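Local coordinates for protein putative methyltransferase (Emericella variicolor, PDB 7DMB) that probably transfers a methyl group from S-adenosyl-L-methionine as a trans-acting methyltransferase of calbistrin biosynthesis, and binds the spent cofactor S-adenosyl-L-homocysteine, at residues 59-64 / 137-142; 66-71 / 121-126; 75-80 / 155-160; 200-205 / 218-223. All blocks are in the same frame, centred on the assembly; numbering follows the deposited sequence.

Interaction 1 of 4, residues 59-64 / 137-142; sequences QEMIAR and TYLWPV
Two separate apolar pairs join helix 59-64 to the turn and first helical residues of 137-142: Met61 with Leu139, and Ile62 with Val142. In each the two side chains cross obliquely, so methyl groups and branch points meet rather than whole lengths. Met61 sends its CG anti to the backbone N (chi1 -166°) and then bends at the sulfur, which brings both end atoms onto one methyl of Leu139: Met61 CE lies 3.6 Å from Leu139 CD1, and Met61 SD is 3.8 Å from the same CD1. The second pair meets over a broader patch. Ile62 CD1 sits 3.6 Å from Val142 CG2 and Ile62 CG1 3.7 Å from that same methyl, while Val142 CB is also within 4 Å of both isoleucine atoms. Ile62 and Val142 are also where the backbones come nearest, their CA atoms 6.6 Å apart. Leu139 sits inside a type I turn from Thr137 to Trp140, and Leu139 N donates to Thr137 OG1 at 3.2 Å, a capping bond just before the helix. Among its neighbours, the contact is a buried junction of several helices: Met61 also rests on Met130, Arg133 and Val134 of helix 120-134, while Ile62 and Val142 both touch Trp179 of helix 172-181.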
loop_
_atom_site.group_PDB
_atom_site.type_symbol
_atom_site.label_atom_id
_atom_site.label_comp_id
_atom_site.label_asym_id
_atom_site.label_seq_id
_atom_site.Cartn_x
_atom_site.Cartn_y
_atom_site.Cartn_z
ATOM N N GLN A 59 9.277 2.434 12.695
ATOM C CA GLN A 59 9.904 2.564 11.376
ATOM C C GLN A 59 11.403 2.301 11.434
ATOM O O GLN A 59 11.979 1.747 10.490
ATOM C CB GLN A 59 9.665 3.962 10.802
ATOM C CG GLN A 59 8.264 4.230 10.257
ATOM C CD GLN A 59 8.214 5.509 9.444
ATOM O OE1 GLN A 59 9.067 5.740 8.604
ATOM N NE2 GLN A 59 7.210 6.339 9.685
ATOM N N GLU A 60 12.062 2.751 12.499
ATOM C CA GLU A 60 13.485 2.470 12.680
ATOM C C GLU A 60 13.724 1.037 13.125
ATOM O O GLU A 60 14.768 0.459 12.800
ATOM C CB GLU A 60 14.094 3.439 13.689
ATOM C CG GLU A 60 14.185 4.858 13.164
ATOM C CD GLU A 60 14.175 5.895 14.259
ATOM O OE1 GLU A 60 14.384 5.525 15.433
ATOM O OE2 GLU A 60 13.953 7.083 13.939
ATOM N N MET A 61 12.780 0.451 13.868
ATOM C CA MET A 61 12.861 -0.978 14.149
ATOM C C MET A 61 12.771 -1.782 12.857
ATOM O O MET A 61 13.528 -2.739 12.657
ATOM C CB MET A 61 11.748 -1.379 15.111
ATOM C CG MET A 61 11.922 -2.745 15.736
ATOM S SD MET A 61 10.365 -3.406 16.349
ATOM C CE MET A 61 9.981 -2.176 17.592
ATOM N N ILE A 62 11.845 -1.389 11.968
ATOM C CA ILE A 62 11.676 -2.050 10.674
ATOM C C ILE A 62 12.937 -1.898 9.836
ATOM O O ILE A 62 13.471 -2.871 9.291
ATOM C CB ILE A 62 10.449 -1.473 9.941
ATOM C CG1 ILE A 62 9.155 -2.000 10.555
ATOM C CG2 ILE A 62 10.497 -1.776 8.438
ATOM C CD1 ILE A 62 7.943 -1.279 10.067
ATOM N N ALA A 63 13.416 -0.664 9.700
ATOM C CA ALA A 63 14.583 -0.425 8.872
ATOM C C ALA A 63 15.758 -1.250 9.370
ATOM O O ALA A 63 16.445 -1.917 8.586
ATOM C CB ALA A 63 14.917 1.066 8.872
ATOM N N ARG A 64 15.980 -1.225 10.691
ATOM C CA ARG A 64 17.034 -2.012 11.315
ATOM C C ARG A 64 16.935 -3.478 10.926
ATOM O O ARG A 64 17.951 -4.119 10.617
ATOM C CB ARG A 64 16.952 -1.864 12.837
ATOM C CG ARG A 64 17.949 -2.722 13.599
ATOM C CD ARG A 64 17.725 -2.619 15.104
ATOM N NE ARG A 64 18.679 -3.426 15.855
ATOM C CZ ARG A 64 19.921 -3.045 16.143
ATOM N NH1 ARG A 64 20.375 -1.865 15.739
ATOM N NH2 ARG A 64 20.714 -3.851 16.837
ATOM N N THR A 137 2.463 -8.967 18.680
ATOM C CA THR A 137 2.137 -7.559 18.535
ATOM C C THR A 137 1.791 -7.288 17.077
ATOM O O THR A 137 2.092 -8.094 16.186
ATOM C CB THR A 137 3.305 -6.660 18.959
ATOM O OG1 THR A 137 4.340 -6.729 17.959
ATOM C CG2 THR A 137 3.874 -7.096 20.325
ATOM N N TYR A 138 1.181 -6.118 16.845
ATOM C CA TYR A 138 0.861 -5.677 15.490
ATOM C C TYR A 138 2.095 -5.564 14.593
ATOM O O TYR A 138 1.946 -5.571 13.366
ATOM C CB TYR A 138 0.126 -4.328 15.530
ATOM C CG TYR A 138 0.985 -3.124 15.896
ATOM C CD1 TYR A 138 1.368 -2.189 14.933
ATOM C CD2 TYR A 138 1.394 -2.906 17.211
ATOM C CE1 TYR A 138 2.147 -1.075 15.268
ATOM C CE2 TYR A 138 2.175 -1.799 17.553
ATOM C CZ TYR A 138 2.548 -0.890 16.582
ATOM O OH TYR A 138 3.335 0.200 16.928
ATOM N N LEU A 139 3.302 -5.460 15.168
ATOM C CA LEU A 139 4.545 -5.336 14.410
ATOM C C LEU A 139 5.102 -6.675 13.947
ATOM O O LEU A 139 6.081 -6.690 13.198
ATOM C CB LEU A 139 5.615 -4.638 15.253
ATOM C CG LEU A 139 5.447 -3.145 15.525
ATOM C CD1 LEU A 139 6.656 -2.582 16.280
ATOM C CD2 LEU A 139 5.249 -2.392 14.217
ATOM N N TRP A 140 4.523 -7.786 14.392
ATOM C CA TRP A 140 4.977 -9.108 13.968
ATOM C C TRP A 140 5.185 -9.235 12.463
ATOM O O TRP A 140 6.260 -9.702 12.056
ATOM C CB TRP A 140 3.977 -10.162 14.468
ATOM C CG TRP A 140 4.261 -11.487 13.890
ATOM C CD1 TRP A 140 5.309 -12.308 14.206
ATOM C CD2 TRP A 140 3.543 -12.139 12.838
ATOM N NE1 TRP A 140 5.263 -13.446 13.436
ATOM C CE2 TRP A 140 4.191 -13.364 12.587
ATOM C CE3 TRP A 140 2.395 -11.819 12.106
ATOM C CZ2 TRP A 140 3.736 -14.264 11.632
ATOM C CZ3 TRP A 140 1.943 -12.716 11.159
ATOM C CH2 TRP A 140 2.614 -13.918 10.924
ATOM N N PRO A 141 4.231 -8.857 11.593
ATOM C CA PRO A 141 4.426 -9.090 10.155
ATOM C C PRO A 141 5.524 -8.253 9.531
ATOM O O PRO A 141 6.158 -8.713 8.572
ATOM C CB PRO A 141 3.063 -8.723 9.547
ATOM C CG PRO A 141 2.496 -7.723 10.506
ATOM C CD PRO A 141 2.925 -8.224 11.866
ATOM N N VAL A 142 5.736 -7.021 9.997
ATOM C CA VAL A 142 6.765 -6.204 9.364
ATOM C C VAL A 142 8.174 -6.596 9.794
ATOM O O VAL A 142 9.134 -6.170 9.150
ATOM C CB VAL A 142 6.507 -4.704 9.617
ATOM C CG1 VAL A 142 5.219 -4.289 8.939
ATOM C CG2 VAL A 142 6.436 -4.389 11.102
#

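Interaction 2 of 4, residues 66-71 / 121-126; sequences WVLCAI and GERLKA
Leu68 and Ile71 of one helix close on Arg123 of another, in an antiparallel-leaning helix pair (helices 56-79 and 120-134) in a region built of packed helices. The axes of 66-71 and 121-126 make an angle of 148° and approach to 10.0 Å, and the nearest CA atoms, those of Leu68 and Arg123, are 6.8 Å apart. The tight part is centred on the arginine. Its aliphatic stem is met by Leu68, whose CD2 lies 3.8 Å from Arg123 CG, while Ile71 runs across the chain at about a right angle. A bend about the CG-CD bond of Arg123 (chi3 -57°) turns one face of the guanidinium to Ile71. The group is also well supplied with polar partners: Asp120 forms a salt bridge with NH2, Gln72 OE1 accepts from NE, and Leu115 O accepts from NH1. Together these bonds probably fix the rotation of the plane that Ile71 covers, and they satisfy a charge in a largely buried setting. The looser part lies one turn further along, where Leu68 CD1 and Ala126 CB are 4.3 Å apart and Ala126 is partly exposed. Glu122 and Lys125, on the same helix 120-134, belong to its solvent side and do not reach 66-71. Ile71 CG2 stands 3.3 Å above the guanidinium plane, offset toward its rim, and comes within 3.5 Å of Arg123 NE.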
loop_
_atom_site.group_PDB
_atom_site.type_symbol
_atom_site.label_atom_id
_atom_site.label_comp_id
_atom_site.label_asym_id
_atom_site.label_seq_id
_atom_site.Cartn_x
_atom_site.Cartn_y
_atom_site.Cartn_z
ATOM N N TRP A 66 15.206 -5.038 8.254
ATOM C CA TRP A 66 15.425 -5.407 6.861
ATOM C C TRP A 66 16.856 -5.120 6.444
ATOM O O TRP A 66 17.377 -5.807 5.566
ATOM C CB TRP A 66 14.398 -4.745 5.922
ATOM C CG TRP A 66 14.689 -3.335 5.438
ATOM C CD1 TRP A 66 14.065 -2.183 5.857
ATOM C CD2 TRP A 66 15.622 -2.933 4.422
ATOM N NE1 TRP A 66 14.567 -1.099 5.181
ATOM C CE2 TRP A 66 15.526 -1.529 4.297
ATOM C CE3 TRP A 66 16.539 -3.619 3.613
ATOM C CZ2 TRP A 66 16.311 -0.801 3.400
ATOM C CZ3 TRP A 66 17.327 -2.882 2.718
ATOM C CH2 TRP A 66 17.204 -1.495 2.623
ATOM N N VAL A 67 17.524 -4.153 7.082
ATOM C CA VAL A 67 18.947 -3.951 6.804
ATOM C C VAL A 67 19.762 -5.157 7.279
ATOM O O VAL A 67 20.690 -5.610 6.597
ATOM C CB VAL A 67 19.454 -2.643 7.449
ATOM C CG1 VAL A 67 20.999 -2.618 7.476
ATOM C CG2 VAL A 67 18.907 -1.416 6.706
ATOM N N LEU A 68 19.438 -5.683 8.460
ATOM C CA LEU A 68 20.125 -6.872 8.960
ATOM C C LEU A 68 19.925 -8.066 8.028
ATOM O O LEU A 68 20.893 -8.748 7.661
ATOM C CB LEU A 68 19.636 -7.198 10.371
ATOM C CG LEU A 68 20.178 -6.362 11.530
ATOM C CD1 LEU A 68 19.217 -6.455 12.741
ATOM C CD2 LEU A 68 21.575 -6.847 11.922
ATOM N N CYS A 69 18.670 -8.360 7.660
ATOM C CA CYS A 69 18.427 -9.427 6.686
ATOM C C CYS A 69 19.163 -9.182 5.371
ATOM O O CYS A 69 19.685 -10.129 4.772
ATOM C CB CYS A 69 16.927 -9.595 6.391
ATOM S SG CYS A 69 15.812 -9.639 7.855
ATOM N N ALA A 70 19.156 -7.933 4.877
ATOM C CA ALA A 70 19.781 -7.644 3.592
ATOM C C ALA A 70 21.283 -7.907 3.646
ATOM O O ALA A 70 21.850 -8.473 2.708
ATOM C CB ALA A 70 19.501 -6.201 3.166
ATOM N N ILE A 71 21.935 -7.515 4.744
ATOM C CA ILE A 71 23.348 -7.844 4.956
ATOM C C ILE A 71 23.543 -9.353 4.962
ATOM O O ILE A 71 24.449 -9.889 4.312
ATOM C CB ILE A 71 23.847 -7.225 6.274
ATOM C CG1 ILE A 71 23.804 -5.690 6.223
ATOM C CG2 ILE A 71 25.262 -7.750 6.612
ATOM C CD1 ILE A 71 23.905 -5.019 7.618
ATOM N N GLY A 121 27.007 -14.868 12.855
ATOM C CA GLY A 121 26.264 -15.470 13.952
ATOM C C GLY A 121 25.633 -14.439 14.869
ATOM O O GLY A 121 24.497 -14.608 15.323
ATOM N N GLU A 122 26.356 -13.353 15.148
ATOM C CA GLU A 122 25.788 -12.290 15.962
ATOM C C GLU A 122 24.643 -11.580 15.250
ATOM O O GLU A 122 23.690 -11.140 15.908
ATOM C CB GLU A 122 26.881 -11.302 16.352
ATOM C CG GLU A 122 27.573 -11.665 17.645
ATOM C CD GLU A 122 26.640 -11.592 18.849
ATOM O OE1 GLU A 122 26.229 -12.663 19.326
ATOM O OE2 GLU A 122 26.311 -10.469 19.308
ATOM N N ARG A 123 24.711 -11.457 13.917
ATOM C CA ARG A 123 23.612 -10.853 13.166
ATOM C C ARG A 123 22.361 -11.726 13.232
ATOM O O ARG A 123 21.242 -11.226 13.419
ATOM C CB ARG A 123 24.029 -10.624 11.715
ATOM C CG ARG A 123 24.500 -9.201 11.408
ATOM C CD ARG A 123 24.580 -8.965 9.913
ATOM N NE ARG A 123 25.461 -9.942 9.281
ATOM C CZ ARG A 123 26.776 -9.787 9.132
ATOM N NH1 ARG A 123 27.369 -8.682 9.554
ATOM N NH2 ARG A 123 27.499 -10.739 8.557
ATOM N N LEU A 124 22.534 -13.037 13.070
ATOM C CA LEU A 124 21.413 -13.947 13.260
ATOM C C LEU A 124 20.812 -13.790 14.655
ATOM O O LEU A 124 19.584 -13.828 14.821
ATOM C CB LEU A 124 21.875 -15.385 13.026
ATOM C CG LEU A 124 21.693 -15.998 11.634
ATOM C CD1 LEU A 124 22.018 -17.490 11.695
ATOM C CD2 LEU A 124 20.266 -15.777 11.091
ATOM N N LYS A 125 21.664 -13.587 15.668
ATOM C CA LYS A 125 21.166 -13.409 17.033
ATOM C C LYS A 125 20.343 -12.134 17.162
ATOM O O LYS A 125 19.288 -12.124 17.808
ATOM C CB LYS A 125 22.332 -13.386 18.023
ATOM C CG LYS A 125 21.910 -13.241 19.506
ATOM C CD LYS A 125 23.005 -12.533 20.321
ATOM C CE LYS A 125 22.727 -12.582 21.810
ATOM N NZ LYS A 125 22.387 -13.966 22.235
ATOM N N ALA A 126 20.815 -11.046 16.555
ATOM C CA ALA A 126 20.057 -9.799 16.553
ATOM C C ALA A 126 18.735 -9.944 15.800
ATOM O O ALA A 126 17.695 -9.478 16.273
ATOM C CB ALA A 126 20.913 -8.679 15.954
#

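Interaction 3 of 4, residues 75-80 / 155-160; sequences EKLKSA and DIVEGR
Apolar contacts come first: Val157 spreads its two methyls between Leu77 and Ala80. Val157 CG1, anti to the carbonyl carbon (chi1 -56°), comes to 4.1 Å from Leu77 CD2, the two side chains crossing at about a right angle. The other methyl, Val157 CG2, meets Ala80 CB at 3.8 Å. The neighbouring helix 85-101 joins in, since Leu77 also touches Leu94 and Val157 touches Phe87.

The second kind of contact is polar against backbone. Glu158, extended beyond CG, lays OE2 alongside Ala80, 3.6 Å from Ala80 CA; this is a van der Waals approach, and the same oxygen accepts a hydrogen bond from Thr81 N, the next residue along. The carboxylate is thereby tied to the chain that leaves helix 56-79.

Its other oxygen belongs to a salt-bridge network within 155-160. Arg160 takes Glu158 end-on: Arg160 NH1 lies 2.9 Å from Glu158 OE1 and meets the anti lone pair of that oxygen, while NH2 comes to it from above the carboxylate plane. Side-on, Arg160 NE and NH2 both grip Asp155 OD1, with NH2 to OD1 at 2.9 Å. Both acceptors lie near the guanidinium plane, at its edge, so the two acids probably fix the rotation of that plane.

The last group is backbone hydrogen bonds: Gly159, with positive phi (77°), is the C-prime residue of a Schellman motif, made by Arg160 N to Asp155 O and Gly159 N to Ile156 O, that terminates helix 140-157.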
loop_
_atom_site.group_PDB
_atom_site.type_symbol
_atom_site.label_atom_id
_atom_site.label_comp_id
_atom_site.label_asym_id
_atom_site.label_seq_id
_atom_site.Cartn_x
_atom_site.Cartn_y
_atom_site.Cartn_z
ATOM N N GLU A 75 25.994 -12.986 0.869
ATOM C CA GLU A 75 26.748 -14.161 0.447
ATOM C C GLU A 75 25.820 -15.228 -0.114
ATOM O O GLU A 75 26.178 -15.931 -1.068
ATOM C CB GLU A 75 27.574 -14.718 1.615
ATOM C CG GLU A 75 28.488 -15.870 1.184
ATOM C CD GLU A 75 29.274 -16.493 2.327
ATOM O OE1 GLU A 75 29.455 -15.830 3.373
ATOM O OE2 GLU A 75 29.716 -17.654 2.170
ATOM N N LYS A 76 24.612 -15.327 0.441
ATOM C CA LYS A 76 23.633 -16.279 -0.058
ATOM C C LYS A 76 23.230 -15.943 -1.493
ATOM O O LYS A 76 23.190 -16.822 -2.366
ATOM C CB LYS A 76 22.415 -16.276 0.876
ATOM C CG LYS A 76 21.834 -17.641 1.161
ATOM C CD LYS A 76 20.705 -17.600 2.197
ATOM C CE LYS A 76 19.583 -18.571 1.824
ATOM N NZ LYS A 76 18.603 -18.716 2.896
ATOM N N LEU A 77 22.961 -14.666 -1.758
ATOM C CA LEU A 77 22.525 -14.263 -3.088
ATOM C C LEU A 77 23.607 -14.515 -4.129
ATOM O O LEU A 77 23.314 -14.976 -5.237
ATOM C CB LEU A 77 22.121 -12.790 -3.078
ATOM C CG LEU A 77 20.604 -12.579 -2.992
ATOM C CD1 LEU A 77 20.270 -11.111 -2.881
ATOM C CD2 LEU A 77 19.940 -13.201 -4.206
ATOM N N LYS A 78 24.870 -14.244 -3.783
ATOM C CA LYS A 78 25.936 -14.305 -4.780
ATOM C C LYS A 78 26.228 -15.738 -5.217
ATOM O O LYS A 78 26.499 -15.989 -6.394
ATOM C CB LYS A 78 27.192 -13.635 -4.230
ATOM C CG LYS A 78 27.052 -12.132 -4.009
ATOM C CD LYS A 78 26.111 -11.461 -5.029
ATOM C CE LYS A 78 26.809 -11.231 -6.395
ATOM N NZ LYS A 78 26.045 -10.416 -7.387
ATOM N N SER A 79 26.163 -16.697 -4.300
ATOM C CA SER A 79 26.360 -18.083 -4.705
ATOM C C SER A 79 25.108 -18.718 -5.312
ATOM O O SER A 79 25.185 -19.854 -5.799
ATOM C CB SER A 79 26.840 -18.922 -3.516
ATOM O OG SER A 79 26.193 -18.535 -2.317
ATOM N N ALA A 80 23.974 -18.024 -5.314
ATOM C CA ALA A 80 22.738 -18.590 -5.833
ATOM C C ALA A 80 22.615 -18.371 -7.339
ATOM O O ALA A 80 23.177 -17.432 -7.916
ATOM C CB ALA A 80 21.522 -17.984 -5.126
ATOM N N ASP A 155 15.845 -20.374 -2.377
ATOM C CA ASP A 155 14.703 -21.106 -2.920
ATOM C C ASP A 155 13.845 -20.224 -3.817
ATOM O O ASP A 155 13.227 -20.722 -4.761
ATOM C CB ASP A 155 13.829 -21.669 -1.799
ATOM C CG ASP A 155 14.407 -22.924 -1.180
ATOM O OD1 ASP A 155 15.449 -23.405 -1.657
ATOM O OD2 ASP A 155 13.813 -23.428 -0.204
ATOM N N ILE A 156 13.792 -18.922 -3.545
ATOM C CA ILE A 156 12.963 -18.053 -4.371
ATOM C C ILE A 156 13.660 -17.744 -5.696
ATOM O O ILE A 156 13.088 -17.967 -6.772
ATOM C CB ILE A 156 12.575 -16.775 -3.600
ATOM C CG1 ILE A 156 11.692 -17.122 -2.390
ATOM C CG2 ILE A 156 11.869 -15.767 -4.536
ATOM C CD1 ILE A 156 11.549 -16.008 -1.373
ATOM N N VAL A 157 14.914 -17.270 -5.654
ATOM C CA VAL A 157 15.569 -16.917 -6.921
ATOM C C VAL A 157 15.905 -18.148 -7.743
ATOM O O VAL A 157 16.134 -18.033 -8.954
ATOM C CB VAL A 157 16.854 -16.086 -6.735
ATOM C CG1 VAL A 157 16.585 -14.819 -5.930
ATOM C CG2 VAL A 157 17.965 -16.939 -6.116
ATOM N N GLU A 158 15.942 -19.326 -7.135
ATOM C CA GLU A 158 16.166 -20.529 -7.917
ATOM C C GLU A 158 14.872 -21.206 -8.356
ATOM O O GLU A 158 14.929 -22.299 -8.934
ATOM C CB GLU A 158 17.049 -21.499 -7.141
ATOM C CG GLU A 158 18.402 -20.864 -6.824
ATOM C CD GLU A 158 19.487 -21.859 -6.467
ATOM O OE1 GLU A 158 19.178 -23.053 -6.215
ATOM O OE2 GLU A 158 20.659 -21.431 -6.431
ATOM N N GLY A 159 13.716 -20.586 -8.110
ATOM C CA GLY A 159 12.459 -21.074 -8.667
ATOM C C GLY A 159 11.864 -22.284 -7.987
ATOM O O GLY A 159 11.082 -23.007 -8.611
ATOM N N ARG A 160 12.206 -22.529 -6.723
ATOM C CA ARG A 160 11.630 -23.631 -5.966
ATOM C C ARG A 160 10.452 -23.210 -5.097
ATOM O O ARG A 160 9.635 -24.061 -4.738
ATOM C CB ARG A 160 12.703 -24.290 -5.087
ATOM C CG ARG A 160 13.685 -25.182 -5.870
ATOM C CD ARG A 160 14.567 -26.004 -4.959
ATOM N NE ARG A 160 15.443 -25.144 -4.161
ATOM C CZ ARG A 160 16.594 -24.627 -4.594
ATOM N NH1 ARG A 160 17.016 -24.875 -5.828
ATOM N NH2 ARG A 160 17.324 -23.857 -3.796
#

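Interaction 4 of 4, residues 200-205 / 218-223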
loop_
_atom_site.group_PDB
_atom_site.type_symbol
_atom_site.label_atom_id
_atom_site.label_comp_id
_atom_site.label_asym_id
_atom_site.label_seq_id
_atom_site.Cartn_x
_atom_site.Cartn_y
_atom_site.Cartn_z
ATOM N N LEU A 200 -24.280 5.924 -0.203
ATOM C CA LEU A 200 -23.036 5.916 -0.963
ATOM C C LEU A 200 -22.876 4.622 -1.755
ATOM O O LEU A 200 -23.083 3.523 -1.232
ATOM C CB LEU A 200 -21.852 6.110 -0.003
ATOM C CG LEU A 200 -20.630 6.876 -0.522
ATOM C CD1 LEU A 200 -20.965 8.335 -0.818
ATOM C CD2 LEU A 200 -19.445 6.750 0.458
ATOM N N ARG A 201 -22.543 4.761 -3.034
ATOM C CA ARG A 201 -22.147 3.637 -3.876
ATOM C C ARG A 201 -20.618 3.621 -3.930
ATOM O O ARG A 201 -20.001 4.551 -4.457
ATOM C CB ARG A 201 -22.784 3.765 -5.262
ATOM C CG ARG A 201 -24.326 3.827 -5.200
ATOM C CD ARG A 201 -24.957 4.299 -6.508
ATOM N NE ARG A 201 -24.488 5.630 -6.904
ATOM C CZ ARG A 201 -24.659 6.161 -8.117
ATOM N NH1 ARG A 201 -25.301 5.475 -9.052
ATOM N NH2 ARG A 201 -24.186 7.375 -8.403
ATOM N N ILE A 202 -20.011 2.594 -3.335
ATOM C CA ILE A 202 -18.559 2.504 -3.174
ATOM C C ILE A 202 -18.060 1.284 -3.935
ATOM O O ILE A 202 -18.686 0.217 -3.889
ATOM C CB ILE A 202 -18.099 2.392 -1.700
ATOM C CG1 ILE A 202 -18.547 3.571 -0.862
ATOM C CG2 ILE A 202 -16.565 2.306 -1.607
ATOM C CD1 ILE A 202 -19.588 3.175 0.158
ATOM N N LEU A 203 -16.928 1.442 -4.622
ATOM C CA LEU A 203 -16.215 0.328 -5.226
ATOM C C LEU A 203 -14.767 0.408 -4.771
ATOM O O LEU A 203 -14.158 1.480 -4.843
ATOM C CB LEU A 203 -16.301 0.365 -6.753
ATOM C CG LEU A 203 -15.736 -0.845 -7.510
ATOM C CD1 LEU A 203 -16.666 -1.254 -8.654
ATOM C CD2 LEU A 203 -14.351 -0.544 -8.029
ATOM N N GLU A 204 -14.207 -0.701 -4.297
ATOM C CA GLU A 204 -12.779 -0.727 -3.965
ATOM C C GLU A 204 -12.014 -1.577 -4.984
ATOM O O GLU A 204 -12.355 -2.750 -5.208
ATOM C CB GLU A 204 -12.535 -1.235 -2.544
ATOM C CG GLU A 204 -11.053 -1.389 -2.221
ATOM C CD GLU A 204 -10.834 -1.744 -0.785
ATOM O OE1 GLU A 204 -11.850 -1.904 -0.068
ATOM O OE2 GLU A 204 -9.657 -1.867 -0.370
ATOM N N ILE A 205 -11.002 -0.964 -5.617
ATOM C CA ILE A 205 -10.077 -1.644 -6.520
ATOM C C ILE A 205 -9.071 -2.435 -5.693
ATOM O O ILE A 205 -8.604 -1.960 -4.652
ATOM C CB ILE A 205 -9.330 -0.631 -7.420
ATOM C CG1 ILE A 205 -10.291 0.336 -8.116
ATOM C CG2 ILE A 205 -8.427 -1.354 -8.441
ATOM C CD1 ILE A 205 -11.104 -0.323 -9.163
ATOM N N GLU A 218 -15.645 0.765 9.010
ATOM C CA GLU A 218 -15.835 1.399 10.311
ATOM C C GLU A 218 -16.337 2.825 10.155
ATOM O O GLU A 218 -17.204 3.279 10.918
ATOM C CB GLU A 218 -14.527 1.377 11.098
ATOM C CG GLU A 218 -14.286 0.063 11.809
ATOM C CD GLU A 218 -12.998 0.065 12.610
ATOM O OE1 GLU A 218 -12.486 1.165 12.927
ATOM O OE2 GLU A 218 -12.493 -1.039 12.901
ATOM N N GLY A 219 -15.801 3.549 9.172
ATOM C CA GLY A 219 -16.319 4.870 8.880
ATOM C C GLY A 219 -17.722 4.840 8.312
ATOM O O GLY A 219 -18.478 5.805 8.466
ATOM N N LEU A 220 -18.095 3.744 7.651
ATOM C CA LEU A 220 -19.428 3.622 7.083
ATOM C C LEU A 220 -20.437 3.033 8.057
ATOM O O LEU A 220 -21.633 3.043 7.757
ATOM C CB LEU A 220 -19.397 2.760 5.816
ATOM C CG LEU A 220 -18.671 3.289 4.575
ATOM C CD1 LEU A 220 -18.703 2.230 3.481
ATOM C CD2 LEU A 220 -19.256 4.608 4.080
ATOM N N ASN A 221 -19.991 2.501 9.194
ATOM C CA ASN A 221 -20.873 1.904 10.198
ATOM C C ASN A 221 -20.558 2.524 11.553
ATOM O O ASN A 221 -19.938 1.892 12.417
ATOM C CB ASN A 221 -20.721 0.383 10.236
ATOM C CG ASN A 221 -21.056 -0.268 8.912
ATOM O OD1 ASN A 221 -22.120 -0.866 8.745
ATOM N ND2 ASN A 221 -20.142 -0.149 7.946
ATOM N N PRO A 222 -20.971 3.776 11.769
ATOM C CA PRO A 222 -20.603 4.448 13.025
ATOM C C PRO A 222 -21.317 3.874 14.241
ATOM O O PRO A 222 -20.709 3.752 15.312
ATOM C CB PRO A 222 -20.996 5.908 12.753
ATOM C CG PRO A 222 -22.165 5.802 11.831
ATOM C CD PRO A 222 -21.914 4.577 10.966
ATOM N N ASP A 223 -22.592 3.519 14.111
ATOM C CA ASP A 223 -23.366 2.966 15.213
ATOM C C ASP A 223 -24.109 1.725 14.737
ATOM O O ASP A 223 -24.356 1.545 13.540
ATOM C CB ASP A 223 -24.354 3.997 15.775
ATOM C CG ASP A 223 -23.755 5.394 15.864
ATOM O OD1 ASP A 223 -24.402 6.353 15.387
ATOM O OD2 ASP A 223 -22.638 5.533 16.415
#
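Leu220, the last helical residue of 218-223, points its isobutyl group at the strand 200-205 and overlaps the end of Ile202. The two side chains reach toward each other tip to tip: Ile202 CD1 lies 3.6 Å from Leu220 CD1 and 4.2 Å from Leu220 CD2, so the isoleucine methyl meets both branches of the leucine, unequally. A second, looser touch comes from Leu200, whose CD2 is 4.2 Å from Leu220 CD2. Leu220 is placed for this by a CG anti to its carbonyl carbon (chi1 -67°) and an extended chi2 (177°), which carry CD1 out in an extended line toward Ile202 CD1. The distance spanned is considerable, for even the closest CA pair, Leu200 and Leu220, is separated by 9.1 Å; side-chain ends alone bridge the gap, and the summed buried area is a modest 96 Å². All three residues are buried. Around them the layer continues through Tyr229 of strand 229-236, which touches both Ile202 and Leu220, and through Ile190 and Met193 of helix 187-196, which pack on Leu220 and Leu200 respectively. The strand, the helix and strand 229-236 form a beta-alpha-beta unit, with 200-205 and 229-236 parallel neighbours in the sheet. The arrangement is characteristic of the Rossmann-like fold of S-adenosyl-L-methionine-dependent methyltransferases, here with Ile205 in the S-adenosyl-L-homocysteine pocket.

Overall arrangement
Interactions 1, 2 and 3 all use helix 56-79, which meets helix 140-157 in interactions 1 and 3 and helix 120-134 in interaction 2. Their centres follow that helix: those of interactions 1 and 2 are about 14 Å apart, those of interactions 2 and 3 about 17 Å, and those of interactions 1 and 3 about 25 Å. Interaction 2 is nested inside the loop closed by interaction 1, whereas interaction 3 crosses both along the chain. Interaction 4 comes later, in the cofactor-binding fold, its centre 29 Å from that of interaction 1. The bound S-adenosyl-L-homocysteine lies about 12 Å from the Val142 side chain and 13 Å from that of Ile202, although Ile205, at the end of the same strand, touches the ligand.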